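Local coordinates for aldo-keto Reductase, OXIDOREDUCTASE (Salmonella typhimurium, PDB 5T79), which probably reduces aldehydes such as 3-hydroxybutanal to the corresponding alcohols, using NADPH as the hydride donor, at residues E268-R272 with R273-L277. Residues are numbered along the deposited sequence; the frame is centred on the assembly and turned at random.
Sequences ELAAR and RGQKL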
# COMPACT_ATOMS: atom_id res chain seq x y z
N GLU A 268 2.77 4.88 -25.55
CA GLU A 268 3.58 5.56 -26.58
C GLU A 268 4.40 6.70 -25.95
O GLU A 268 5.56 6.90 -26.32
CB GLU A 268 2.71 6.07 -27.73
CG GLU A 268 2.20 4.93 -28.58
CD GLU A 268 1.18 5.28 -29.64
OE1 GLU A 268 0.88 6.49 -29.81
OE2 GLU A 268 0.71 4.35 -30.32
N LEU A 269 3.80 7.42 -24.98
CA LEU A 269 4.49 8.49 -24.25
C LEU A 269 5.60 7.86 -23.38
O LEU A 269 6.70 8.40 -23.35
CB LEU A 269 3.52 9.34 -23.40
CG LEU A 269 4.11 10.36 -22.37
CD1 LEU A 269 5.11 11.31 -22.98
CD2 LEU A 269 3.02 11.17 -21.74
N ALA A 270 5.31 6.72 -22.72
CA ALA A 270 6.32 6.03 -21.91
C ALA A 270 7.50 5.60 -22.80
O ALA A 270 8.65 5.81 -22.42
CB ALA A 270 5.69 4.82 -21.20
N ALA A 271 7.21 5.11 -24.03
CA ALA A 271 8.24 4.72 -25.01
C ALA A 271 9.16 5.89 -25.37
O ALA A 271 10.37 5.71 -25.44
CB ALA A 271 7.59 4.18 -26.27
N ARG A 272 8.58 7.10 -25.57
CA ARG A 272 9.37 8.32 -25.90
C ARG A 272 10.28 8.69 -24.73
O ARG A 272 11.35 9.26 -24.95
CB ARG A 272 8.45 9.50 -26.24
CG ARG A 272 7.82 9.42 -27.64
CD ARG A 272 7.10 10.70 -28.04
NE ARG A 272 5.84 10.91 -27.30
CZ ARG A 272 4.68 10.35 -27.62
NH1 ARG A 272 4.60 9.52 -28.65
NH2 ARG A 272 3.60 10.60 -26.91
N ARG A 273 9.86 8.34 -23.51
CA ARG A 273 10.62 8.60 -22.29
C ARG A 273 11.68 7.49 -22.03
O ARG A 273 12.51 7.64 -21.15
CB ARG A 273 9.67 8.72 -21.09
CG ARG A 273 8.79 9.98 -21.13
CD ARG A 273 7.75 9.98 -20.01
NE ARG A 273 8.33 9.69 -18.69
CZ ARG A 273 8.87 10.59 -17.88
NH1 ARG A 273 8.92 11.87 -18.24
NH2 ARG A 273 9.36 10.22 -16.71
N GLY A 274 11.65 6.41 -22.81
CA GLY A 274 12.58 5.29 -22.65
C GLY A 274 12.25 4.40 -21.48
O GLY A 274 13.15 3.87 -20.82
N GLN A 275 10.95 4.21 -21.18
CA GLN A 275 10.59 3.33 -20.06
C GLN A 275 9.29 2.60 -20.38
O GLN A 275 8.61 2.92 -21.37
CB GLN A 275 10.50 4.13 -18.74
CG GLN A 275 9.35 5.15 -18.66
CD GLN A 275 9.38 6.08 -17.46
OE1 GLN A 275 8.71 7.11 -17.46
NE2 GLN A 275 10.11 5.73 -16.40
N LYS A 276 8.97 1.59 -19.56
CA LYS A 276 7.73 0.82 -19.69
C LYS A 276 6.58 1.67 -19.19
O LYS A 276 6.79 2.59 -18.38
CB LYS A 276 7.81 -0.48 -18.87
CG LYS A 276 8.89 -1.45 -19.33
CD LYS A 276 8.98 -2.64 -18.38
CE LYS A 276 9.74 -3.80 -18.98
NZ LYS A 276 9.36 -5.08 -18.33
N LEU A 277 5.36 1.36 -19.64
CA LEU A 277 4.19 2.10 -19.16
C LEU A 277 4.09 1.98 -17.64
O LEU A 277 3.79 2.97 -16.97
CB LEU A 277 2.88 1.61 -19.82
CG LEU A 277 1.57 2.22 -19.27
CD1 LEU A 277 1.57 3.75 -19.37
CD2 LEU A 277 0.36 1.65 -19.99
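Ala-270 and Gln-275 meet where a Schellman motif closes helix 257-272 and turns the chain into helix 277-285 of this aldo-keto reductase barrel. The backbone N of Gln-275 reaches back to Ala-270 O at 3.1 Å. Gly-274 N bonds to Ala-271 O at 3.0 Å. Gly-274 makes the reversal at positive phi (76°), a conformation that glycine adopts readily. On the inner side of the turn, the small methyl of Ala-270 lets the returning chain come close: its CB lies 3.7 Å from Leu-277 CA. The apolar side chain of Leu-277 packs back against helix 257-272, touching Val-263 and Leu-266.

Arg-273 combines an apolar stem with a charged end. The side chains of Arg-273 and Leu-269 cross at an angle, with Arg-273 CD 4.2 Å from Leu-269 CD1, and the bend at chi3 (49°) swings the guanidinium toward Gln-275. There NE and NH2 grip one atom, Gln-275 OE1, side-on in the guanidinium plane; NH1 is engaged by Glu-320 and the carbonyl of Arg-315, which further fixes the group's rotation, and Gln-275 suits its place because its amide also donates, through NE2, to Asn-313 O. Lys-276, the N-cap of the next helix, forms a salt bridge from NZ to OD2 of Asp-306, an NADPH-binding residue, tying the turn to the cofactor site. The shorter arm of the Arg-273 grip is NE to Gln-275 OE1, 2.9 Å.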